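Local coordinates for protein N-acetyl-beta-D glucosaminidase (Rhizomucor miehei CAU432, PDB 4ZM6) that cleaves N-acetyl-beta-D-glucosaminides as a family 3 glycoside hydrolase and carries a GCN5-related region that probably transfers the acetyl group of acetyl-CoA to glucosamine, at residues G220-P225 with G643-K648; N113-I118 with L163-G168; L105-A110 with L631-L636. All blocks are in the same frame, centred on the assembly; numbering follows the deposited sequence.

All three contacts cluster where the TIM-barrel region of the hydrolase meets the GNAT acetyltransferase region. Interactions 1 and 3 cross that boundary and sit about 15 Å apart between centres; interaction 2 lies within the barrel region, about 12 Å from each, and touches both. Helix 108-125 serves interactions 2 and 3, while helix 627-642 of interaction 3 leads directly into strand 646-649 of interaction 1. In sequence, interaction 2 is nested inside the long loop closed by interaction 3, it closes before interaction 1 opens, and interactions 1 and 3 alternate. Regions more than 400 residues apart are thus joined at two neighbouring places, backed by a helix pair of the barrel.

Interaction 1 of 3, residues G220-P225 with G643-K648; sequences GGIACP and GADCIK
The Schellman motif that closes helix 627-642 at Gly-643, and the aspartate two residues on, meet a type I beta turn, Gly-221 to Cys-224, in the loop leading to strand 227-230 of the barrel. The backbones come closest where two glycines face each other: Gly-643 CA lies 3.7 Å from Gly-220 C, with no side chain on either residue to hold the chains apart. Gly-643 has a positive phi, and an inverse gamma turn centred on Ala-644 then carries the chain to Asp-645. The polar link is Asp-645, whose CB is directed at the loop; with CG anti to its own carbonyl carbon, chi1 -60°, the carboxylate faces the turn. Its OD2 accepts from Ile-222 N at 3.1 Å; the donor is on the syn side but 34° out of the carboxylate plane, and the bond is fairly straight, 159° at the hydrogen. The other oxygen takes a hydrogen bond from a water, 3.1 Å from OD1 to the water oxygen. That water in turn accepts from Ala-223 N at 2.8 Å and, weakly, from Gly-221 N, so one carboxylate serves the backbone of the turn both directly and through solvent. Ile-222 CG2 lies 3.6 Å from Asp-645 OD1, against the carboxylate. The contact is at the surface, with helix 155-171 beside it: Ile-222 packs on Glu-167, Gln-170 and Arg-171, and Arg-171 also bonds to Asp-645 O; the chain continues in strand 646-649, beside strand 608-618.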
ATOM      1  N   GLY A 220       0.061  -0.014  15.096  1.00 62.96           N
ATOM      2  CA  GLY A 220       1.294   0.205  15.855  1.00 62.35           C
ATOM      3  C   GLY A 220       1.213   0.176  17.371  1.00 61.88           C
ATOM      4  O   GLY A 220       2.186  -0.202  18.027  1.00 64.06           O
ATOM      5  N   GLY A 221       0.078   0.584  17.934  1.00 61.30           N
ATOM      6  CA  GLY A 221      -0.066   0.649  19.391  1.00 61.27           C
ATOM      7  C   GLY A 221      -1.486   0.477  19.893  1.00 60.61           C
ATOM      8  O   GLY A 221      -2.059  -0.610  19.801  1.00 59.69           O
ATOM      9  N   ILE A 222      -2.052   1.560  20.424  1.00 60.42           N
ATOM     10  CA  ILE A 222      -3.397   1.546  21.010  1.00 60.48           C
ATOM     11  C   ILE A 222      -4.484   1.187  19.984  1.00 60.22           C
ATOM     12  O   ILE A 222      -5.555   0.702  20.357  1.00 60.51           O
ATOM     13  CB  ILE A 222      -3.721   2.908  21.693  1.00 60.70           C
ATOM     14  CG1 ILE A 222      -4.940   2.804  22.627  1.00 62.13           C
ATOM     15  CG2 ILE A 222      -3.948   4.002  20.660  1.00 60.09           C
ATOM     16  CD1 ILE A 222      -4.784   1.805  23.755  1.00 61.98           C
ATOM     17  N   ALA A 223      -4.205   1.416  18.701  1.00 59.11           N
ATOM     18  CA  ALA A 223      -5.160   1.120  17.629  1.00 58.41           C
ATOM     19  C   ALA A 223      -5.248  -0.363  17.258  1.00 59.92           C
ATOM     20  O   ALA A 223      -6.142  -0.753  16.501  1.00 62.73           O
ATOM     21  CB  ALA A 223      -4.832   1.942  16.394  1.00 57.36           C
ATOM     22  N   CYS A 224      -4.328  -1.184  17.762  1.00 59.94           N
ATOM     23  CA  CYS A 224      -4.400  -2.628  17.551  1.00 60.04           C
ATOM     24  C   CYS A 224      -5.399  -3.208  18.545  1.00 59.89           C
ATOM     25  O   CYS A 224      -5.324  -2.898  19.737  1.00 60.13           O
ATOM     26  CB  CYS A 224      -3.036  -3.283  17.742  1.00 60.86           C
ATOM     27  SG  CYS A 224      -3.054  -5.082  17.532  1.00 62.76           S
ATOM     28  N   PRO A 225      -6.339  -4.044  18.067  1.00 58.54           N
ATOM     29  CA  PRO A 225      -7.392  -4.522  18.958  1.00 58.22           C
ATOM     30  C   PRO A 225      -6.894  -5.580  19.931  1.00 58.11           C
ATOM     31  O   PRO A 225      -5.903  -6.259  19.659  1.00 58.39           O
ATOM     32  CB  PRO A 225      -8.427  -5.106  17.999  1.00 57.70           C
ATOM     33  CG  PRO A 225      -7.635  -5.548  16.823  1.00 57.97           C
ATOM     34  CD  PRO A 225      -6.467  -4.612  16.713  1.00 58.27           C
ATOM     35  N   GLY A 643       1.799   3.891  15.316  1.00 54.17           N
ATOM     36  CA  GLY A 643       1.863   3.718  16.762  1.00 54.29           C
ATOM     37  C   GLY A 643       2.416   4.945  17.466  1.00 54.29           C
ATOM     38  O   GLY A 643       2.932   4.848  18.578  1.00 54.33           O
ATOM     39  N   ALA A 644       2.319   6.102  16.812  1.00 53.83           N
ATOM     40  CA  ALA A 644       2.631   7.375  17.451  1.00 53.59           C
ATOM     41  C   ALA A 644       1.410   7.804  18.255  1.00 54.52           C
ATOM     42  O   ALA A 644       0.582   8.587  17.778  1.00 55.40           O
ATOM     43  CB  ALA A 644       2.990   8.426  16.410  1.00 52.43           C
ATOM     44  N   ASP A 645       1.299   7.274  19.472  1.00 55.13           N
ATOM     45  CA  ASP A 645       0.112   7.485  20.306  1.00 57.69           C
ATOM     46  C   ASP A 645       0.145   8.774  21.137  1.00 58.04           C
ATOM     47  O   ASP A 645      -0.893   9.212  21.624  1.00 59.39           O
ATOM     48  CB  ASP A 645      -0.124   6.278  21.220  1.00 58.15           C
ATOM     49  CG  ASP A 645      -0.351   4.986  20.443  1.00 58.50           C
ATOM     50  OD1 ASP A 645      -0.805   5.047  19.281  1.00 57.87           O
ATOM     51  OD2 ASP A 645      -0.082   3.902  21.006  1.00 59.33           O
ATOM     52  N   CYS A 646       1.323   9.369  21.319  1.00 58.05           N
ATOM     53  CA  CYS A 646       1.419  10.697  21.921  1.00 57.48           C
ATOM     54  C   CYS A 646       1.648  11.664  20.780  1.00 56.88           C
ATOM     55  O   CYS A 646       2.662  11.582  20.101  1.00 59.31           O
ATOM     56  CB  CYS A 646       2.562  10.772  22.930  1.00 57.22           C
ATOM     57  SG  CYS A 646       2.441   9.586  24.291  1.00 59.17           S
ATOM     58  N   ILE A 647       0.697  12.562  20.556  1.00 56.59           N
ATOM     59  CA  ILE A 647       0.741  13.457  19.410  1.00 56.62           C
ATOM     60  C   ILE A 647       0.767  14.899  19.901  1.00 54.56           C
ATOM     61  O   ILE A 647       0.169  15.212  20.925  1.00 51.46           O
ATOM     62  CB  ILE A 647      -0.460  13.232  18.457  1.00 61.28           C
ATOM     63  CG1 ILE A 647      -0.890  11.761  18.443  1.00 65.48           C
ATOM     64  CG2 ILE A 647      -0.100  13.637  17.036  1.00 62.40           C
ATOM     65  CD1 ILE A 647      -2.129  11.494  17.605  1.00 67.86           C
ATOM     66  N   LYS A 648       1.459  15.767  19.159  1.00 55.62           N
ATOM     67  CA  LYS A 648       1.701  17.158  19.559  1.00 54.22           C
ATOM     68  C   LYS A 648       1.259  18.134  18.475  1.00 51.47           C
ATOM     69  O   LYS A 648       1.425  17.858  17.297  1.00 52.12           O
ATOM     70  CB  LYS A 648       3.202  17.347  19.819  1.00 54.86           C
ATOM     71  CG  LYS A 648       3.627  18.749  20.239  1.00 56.00           C
ATOM     72  CD  LYS A 648       5.139  18.925  20.165  1.00 55.55           C
ATOM     73  CE  LYS A 648       5.648  19.895  21.222  1.00 55.75           C
ATOM     74  NZ  LYS A 648       5.014  21.235  21.117  1.00 55.80           N
TER
HETATM   75  O   HOH W   1      -1.922   2.673  17.591  1.00 44.79           O

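Interaction 2 of 3, residues N113-I118 with L163-G168; sequences NVAMAI and LAQVEG
Ala-115 and Gly-168 bring the two helices together. Between the short segments the axes approach to 7.3 Å, running nearly the same way with a signed crossing angle of -26°. Van der Waals packing does most of the work. The methyl of Ala-115 points at the other helix and rests on backbone, with CB 3.4 Å from Gln-165 O and 3.7 Å from Gly-168 CA; Gly-168 has no side chain to stand between them. Met-116 follows from the next position: its CG, anti to the carbonyl carbon, lies 3.6 Å from Gly-168 CA. One residue before the alanine, Val-114 runs side by side with Gln-165, both pointing the same way, Val-114 CG1 being 4.1 Å from Gln-165 NE2. These two helices, 108-125 and 155-171, belong to the TIM-barrel region of the family 3 hydrolase; the first precedes strand 129-130, the last strand of the parallel sheet at that edge, and the second precedes strand 178-181. Of weakly polar contacts there is one, a CA-H...O approach from Met-116 CA to Gly-168 O at 3.5 Å, with 138° at the hydrogen. The same carbonyl oxygen also receives a weak hydrogen bond from the hydroxyl of Ser-119, one turn on from Ala-115. Conventional hydrogen bonds involve the amide of Gln-165, buried although polar: the chain bends at chi2 (-146°), OE1 is bonded to Tyr-151 OH, and NE2 gives a weak bond to Ala-111 O, a residue of helix 108-125 itself. Glu-167 forms salt bridges with Arg-171 and with Arg-640 of helix 627-642.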
ATOM      1  N   ASN A 113     -13.530   9.919  18.118  1.00 51.07           N
ATOM      2  CA  ASN A 113     -14.201  10.656  19.180  1.00 51.01           C
ATOM      3  C   ASN A 113     -15.479   9.991  19.658  1.00 50.38           C
ATOM      4  O   ASN A 113     -15.749   9.952  20.858  1.00 52.28           O
ATOM      5  CB  ASN A 113     -14.478  12.091  18.737  1.00 50.79           C
ATOM      6  CG  ASN A 113     -13.207  12.908  18.619  1.00 51.19           C
ATOM      7  OD1 ASN A 113     -12.217  12.640  19.308  1.00 51.40           O
ATOM      8  ND2 ASN A 113     -13.220  13.900  17.745  1.00 51.08           N
ATOM      9  N   VAL A 114     -16.262   9.460  18.725  1.00 50.38           N
ATOM     10  CA  VAL A 114     -17.480   8.741  19.093  1.00 49.25           C
ATOM     11  C   VAL A 114     -17.141   7.579  20.023  1.00 49.64           C
ATOM     12  O   VAL A 114     -17.782   7.404  21.053  1.00 50.98           O
ATOM     13  CB  VAL A 114     -18.247   8.245  17.853  1.00 47.39           C
ATOM     14  CG1 VAL A 114     -19.280   7.197  18.228  1.00 47.49           C
ATOM     15  CG2 VAL A 114     -18.920   9.418  17.163  1.00 48.76           C
ATOM     16  N   ALA A 115     -16.124   6.802  19.664  1.00 49.48           N
ATOM     17  CA  ALA A 115     -15.723   5.654  20.464  1.00 51.49           C
ATOM     18  C   ALA A 115     -15.217   6.075  21.851  1.00 53.18           C
ATOM     19  O   ALA A 115     -15.503   5.412  22.849  1.00 53.40           O
ATOM     20  CB  ALA A 115     -14.669   4.840  19.729  1.00 52.45           C
ATOM     21  N   MET A 116     -14.475   7.177  21.905  1.00 54.15           N
ATOM     22  CA  MET A 116     -13.968   7.704  23.169  1.00 53.70           C
ATOM     23  C   MET A 116     -15.130   8.098  24.067  1.00 53.00           C
ATOM     24  O   MET A 116     -15.177   7.708  25.233  1.00 53.54           O
ATOM     25  CB  MET A 116     -13.079   8.925  22.933  1.00 55.57           C
ATOM     26  CG  MET A 116     -11.773   8.624  22.222  1.00 57.01           C
ATOM     27  SD  MET A 116     -10.849  10.126  21.853  1.00 57.96           S
ATOM     28  CE  MET A 116     -10.045  10.376  23.434  1.00 57.58           C
ATOM     29  N   ALA A 117     -16.059   8.872  23.509  1.00 51.93           N
ATOM     30  CA  ALA A 117     -17.264   9.307  24.218  1.00 52.03           C
ATOM     31  C   ALA A 117     -18.087   8.133  24.754  1.00 55.22           C
ATOM     32  O   ALA A 117     -18.608   8.191  25.871  1.00 58.49           O
ATOM     33  CB  ALA A 117     -18.120  10.164  23.304  1.00 51.14           C
ATOM     34  N   ILE A 118     -18.199   7.074  23.957  1.00 55.00           N
ATOM     35  CA  ILE A 118     -18.962   5.892  24.345  1.00 53.84           C
ATOM     36  C   ILE A 118     -18.243   5.111  25.432  1.00 53.94           C
ATOM     37  O   ILE A 118     -18.874   4.666  26.386  1.00 57.02           O
ATOM     38  CB  ILE A 118     -19.255   4.984  23.124  1.00 53.25           C
ATOM     39  CG1 ILE A 118     -20.364   5.605  22.268  1.00 53.98           C
ATOM     40  CG2 ILE A 118     -19.636   3.566  23.542  1.00 52.36           C
ATOM     41  CD1 ILE A 118     -21.709   5.737  22.960  1.00 54.31           C
ATOM     42  N   LEU A 163      -9.837   1.073  12.731  1.00 53.06           N
ATOM     43  CA  LEU A 163      -8.684   1.449  13.563  1.00 54.43           C
ATOM     44  C   LEU A 163      -9.021   2.588  14.512  1.00 53.69           C
ATOM     45  O   LEU A 163      -8.703   2.530  15.697  1.00 56.24           O
ATOM     46  CB  LEU A 163      -7.500   1.904  12.700  1.00 56.27           C
ATOM     47  CG  LEU A 163      -6.285   0.987  12.579  1.00 57.79           C
ATOM     48  CD1 LEU A 163      -6.562  -0.202  11.672  1.00 60.08           C
ATOM     49  CD2 LEU A 163      -5.115   1.796  12.048  1.00 58.37           C
ATOM     50  N   ALA A 164      -9.648   3.627  13.968  1.00 51.50           N
ATOM     51  CA  ALA A 164      -9.945   4.837  14.719  1.00 50.66           C
ATOM     52  C   ALA A 164     -10.802   4.548  15.939  1.00 50.67           C
ATOM     53  O   ALA A 164     -10.582   5.127  17.000  1.00 49.43           O
ATOM     54  CB  ALA A 164     -10.636   5.851  13.824  1.00 50.94           C
ATOM     55  N   GLN A 165     -11.776   3.653  15.779  1.00 52.30           N
ATOM     56  CA  GLN A 165     -12.712   3.323  16.855  1.00 52.14           C
ATOM     57  C   GLN A 165     -12.083   2.387  17.880  1.00 51.93           C
ATOM     58  O   GLN A 165     -12.292   2.555  19.079  1.00 53.30           O
ATOM     59  CB  GLN A 165     -14.000   2.718  16.292  1.00 52.47           C
ATOM     60  CG  GLN A 165     -14.883   3.725  15.569  1.00 53.08           C
ATOM     61  CD  GLN A 165     -16.368   3.438  15.735  1.00 52.47           C
ATOM     62  OE1 GLN A 165     -16.827   2.315  15.523  1.00 53.21           O
ATOM     63  NE2 GLN A 165     -17.126   4.458  16.123  1.00 50.93           N
ATOM     64  N   VAL A 166     -11.319   1.406  17.408  1.00 51.71           N
ATOM     65  CA  VAL A 166     -10.536   0.544  18.294  1.00 51.64           C
ATOM     66  C   VAL A 166      -9.619   1.394  19.181  1.00 52.42           C
ATOM     67  O   VAL A 166      -9.536   1.172  20.385  1.00 53.48           O
ATOM     68  CB  VAL A 166      -9.696  -0.471  17.496  1.00 51.82           C
ATOM     69  CG1 VAL A 166      -8.697  -1.184  18.400  1.00 52.03           C
ATOM     70  CG2 VAL A 166     -10.607  -1.478  16.803  1.00 52.03           C
ATOM     71  N   GLU A 167      -8.935   2.365  18.583  1.00 52.70           N
ATOM     72  CA  GLU A 167      -8.194   3.354  19.359  1.00 53.64           C
ATOM     73  C   GLU A 167      -9.140   4.021  20.352  1.00 54.60           C
ATOM     74  O   GLU A 167      -8.949   3.922  21.557  1.00 56.17           O
ATOM     75  CB  GLU A 167      -7.533   4.409  18.449  1.00 52.54           C
ATOM     76  CG  GLU A 167      -7.097   5.684  19.171  1.00 51.58           C
ATOM     77  CD  GLU A 167      -6.160   6.563  18.360  1.00 50.80           C
ATOM     78  OE1 GLU A 167      -5.892   7.701  18.789  1.00 49.65           O
ATOM     79  OE2 GLU A 167      -5.682   6.132  17.297  1.00 52.29           O
ATOM     80  N   GLY A 168     -10.173   4.677  19.837  1.00 55.73           N
ATOM     81  CA  GLY A 168     -11.107   5.432  20.673  1.00 57.28           C
ATOM     82  C   GLY A 168     -11.623   4.672  21.882  1.00 58.00           C
ATOM     83  O   GLY A 168     -11.575   5.177  23.006  1.00 57.77           O
TER

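Interaction 3 of 3, residues L105-A110 with L631-L636; sequences LGSSTA and LHDAAL
Thr-109 and Asp-633 mark the nearest backbone approach, 6.0 Å between their CA atoms, where the first turn of helix 108-125 meets the side of helix 627-642. The chain leaves the preceding helix at Gly-106, with positive phi, and Ser-107 takes the N-cap position of the next. Helix 627-642 is the one that follows the acetyl-CoA-binding loop of the GNAT fold, and the side chain of Thr-629, which contacts the cofactor, lies about 4 Å from that of Asp-633. The carboxylate of Asp-633 reaches the N-terminal N-H groups of helix 108-125 much as a capping residue would, but from another domain region. Its OD2 is gripped by two donors: Ser-107 OG, 2.7 Å away and using the syn lone pair of OD2, and Thr-109 N, 3.3 Å away, whose nearly straight bond (174°) comes from above the carboxylate plane. OD1 accepts from Thr-109 OG1 at 2.7 Å, again from above that plane. The partial positive charge at the helix N terminus would be expected to stabilise the carboxylate. Ser-107 OG, anti to its own backbone N, also accepts from Ala-110 N at 3.1 Å, so one hydroxyl both caps its helix and donates to the aspartate. Ser-108 OG instead turns to Glu-637 of helix 627-642. His-632, whose side chain is about 7 Å from the bound acetyl-CoA, gives OD1 of Asp-633 a weak bond from ND1, while its NE2 is bonded to Trp-679 NE1. Leu-636 CD2 lies over one face of that imidazole ring, offset toward the rim. At the ring's edge and in its plane sits Thr-109 OG1, 3.6 Å from His-632 ND1.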
ATOM      1  N   LEU A 105     -20.074  10.078   6.689  1.00 49.32           N
ATOM      2  CA  LEU A 105     -19.471  11.280   7.276  1.00 51.39           C
ATOM      3  C   LEU A 105     -18.028  11.452   6.794  1.00 49.29           C
ATOM      4  O   LEU A 105     -17.621  12.542   6.389  1.00 47.67           O
ATOM      5  CB  LEU A 105     -19.511  11.190   8.808  1.00 53.95           C
ATOM      6  CG  LEU A 105     -19.592  12.502   9.593  1.00 56.83           C
ATOM      7  CD1 LEU A 105     -19.816  12.195  11.068  1.00 57.28           C
ATOM      8  CD2 LEU A 105     -18.349  13.361   9.400  1.00 57.84           C
ATOM      9  N   GLY A 106     -17.265  10.364   6.857  1.00 48.18           N
ATOM     10  CA  GLY A 106     -15.953  10.280   6.216  1.00 48.61           C
ATOM     11  C   GLY A 106     -14.768  10.816   7.002  1.00 48.42           C
ATOM     12  O   GLY A 106     -13.735  11.128   6.411  1.00 49.23           O
ATOM     13  N   SER A 107     -14.903  10.917   8.321  1.00 48.38           N
ATOM     14  CA  SER A 107     -13.825  11.400   9.171  1.00 48.00           C
ATOM     15  C   SER A 107     -13.482  10.383  10.243  1.00 48.52           C
ATOM     16  O   SER A 107     -14.267  10.154  11.159  1.00 50.26           O
ATOM     17  CB  SER A 107     -14.210  12.726   9.833  1.00 50.10           C
ATOM     18  OG  SER A 107     -13.307  13.061  10.881  1.00 51.03           O
ATOM     19  N   SER A 108     -12.296   9.790  10.129  1.00 50.20           N
ATOM     20  CA  SER A 108     -11.782   8.860  11.134  1.00 49.20           C
ATOM     21  C   SER A 108     -11.669   9.529  12.502  1.00 48.63           C
ATOM     22  O   SER A 108     -11.853   8.877  13.527  1.00 47.38           O
ATOM     23  CB  SER A 108     -10.417   8.319  10.707  1.00 49.84           C
ATOM     24  OG  SER A 108      -9.498   9.377  10.483  1.00 50.37           O
ATOM     25  N   THR A 109     -11.377  10.828  12.517  1.00 48.15           N
ATOM     26  CA  THR A 109     -11.325  11.576  13.771  1.00 48.47           C
ATOM     27  C   THR A 109     -12.690  11.579  14.457  1.00 47.21           C
ATOM     28  O   THR A 109     -12.789  11.326  15.661  1.00 45.20           O
ATOM     29  CB  THR A 109     -10.857  13.025  13.546  1.00 49.21           C
ATOM     30  OG1 THR A 109      -9.592  13.017  12.867  1.00 50.02           O
ATOM     31  CG2 THR A 109     -10.725  13.765  14.880  1.00 48.10           C
ATOM     32  N   ALA A 110     -13.735  11.852  13.680  1.00 47.85           N
ATOM     33  CA  ALA A 110     -15.111  11.814  14.188  1.00 48.12           C
ATOM     34  C   ALA A 110     -15.435  10.453  14.813  1.00 48.31           C
ATOM     35  O   ALA A 110     -15.933  10.382  15.936  1.00 49.00           O
ATOM     36  CB  ALA A 110     -16.101  12.141  13.077  1.00 47.68           C
ATOM     37  N   LEU A 631      -7.135  16.633   5.580  1.00 47.96           N
ATOM     38  CA  LEU A 631      -5.690  16.602   5.806  1.00 46.39           C
ATOM     39  C   LEU A 631      -5.373  16.199   7.233  1.00 45.33           C
ATOM     40  O   LEU A 631      -4.474  15.398   7.476  1.00 45.44           O
ATOM     41  CB  LEU A 631      -5.073  17.975   5.509  1.00 45.32           C
ATOM     42  CG  LEU A 631      -5.114  18.416   4.045  1.00 44.22           C
ATOM     43  CD1 LEU A 631      -4.721  19.874   3.895  1.00 43.52           C
ATOM     44  CD2 LEU A 631      -4.225  17.526   3.191  1.00 44.81           C
ATOM     45  N   HIS A 632      -6.121  16.771   8.167  1.00 44.89           N
ATOM     46  CA  HIS A 632      -5.964  16.490   9.587  1.00 45.21           C
ATOM     47  C   HIS A 632      -6.134  14.998   9.889  1.00 46.63           C
ATOM     48  O   HIS A 632      -5.361  14.412  10.651  1.00 46.98           O
ATOM     49  CB  HIS A 632      -6.986  17.320  10.359  1.00 45.35           C
ATOM     50  CG  HIS A 632      -7.015  17.046  11.824  1.00 45.04           C
ATOM     51  ND1 HIS A 632      -7.616  15.928  12.358  1.00 46.04           N
ATOM     52  CD2 HIS A 632      -6.541  17.755  12.871  1.00 45.02           C
ATOM     53  CE1 HIS A 632      -7.498  15.953  13.671  1.00 45.61           C
ATOM     54  NE2 HIS A 632      -6.852  17.051  14.006  1.00 45.97           N
ATOM     55  N   ASP A 633      -7.148  14.392   9.283  1.00 48.07           N
ATOM     56  CA  ASP A 633      -7.410  12.968   9.448  1.00 48.01           C
ATOM     57  C   ASP A 633      -6.308  12.104   8.828  1.00 45.88           C
ATOM     58  O   ASP A 633      -5.887  11.109   9.419  1.00 43.81           O
ATOM     59  CB  ASP A 633      -8.777  12.616   8.855  1.00 51.53           C
ATOM     60  CG  ASP A 633      -9.926  13.123   9.711  1.00 55.90           C
ATOM     61  OD1 ASP A 633      -9.767  14.166  10.385  1.00 60.93           O
ATOM     62  OD2 ASP A 633     -10.986  12.472   9.724  1.00 58.84           O
ATOM     63  N   ALA A 634      -5.839  12.492   7.646  1.00 45.49           N
ATOM     64  CA  ALA A 634      -4.704  11.817   7.006  1.00 45.10           C
ATOM     65  C   ALA A 634      -3.497  11.813   7.935  1.00 45.91           C
ATOM     66  O   ALA A 634      -2.781  10.822   8.029  1.00 46.53           O
ATOM     67  CB  ALA A 634      -4.353  12.491   5.687  1.00 44.10           C
ATOM     68  N   ALA A 635      -3.294  12.920   8.641  1.00 46.85           N
ATOM     69  CA  ALA A 635      -2.207  13.023   9.605  1.00 48.87           C
ATOM     70  C   ALA A 635      -2.368  12.051  10.776  1.00 48.91           C
ATOM     71  O   ALA A 635      -1.430  11.323  11.105  1.00 50.90           O
ATOM     72  CB  ALA A 635      -2.079  14.452  10.113  1.00 50.35           C
ATOM     73  N   LEU A 636      -3.543  12.030  11.403  1.00 47.65           N
ATOM     74  CA  LEU A 636      -3.755  11.164  12.569  1.00 46.65           C
ATOM     75  C   LEU A 636      -3.860   9.702  12.176  1.00 46.25           C
ATOM     76  O   LEU A 636      -3.474   8.829  12.948  1.00 46.53           O
ATOM     77  CB  LEU A 636      -4.995  11.569  13.362  1.00 46.32           C
ATOM     78  CG  LEU A 636      -5.142  13.032  13.793  1.00 47.22           C
ATOM     79  CD1 LEU A 636      -5.963  13.098  15.077  1.00 47.30           C
ATOM     80  CD2 LEU A 636      -3.804  13.738  13.987  1.00 48.63           C
TER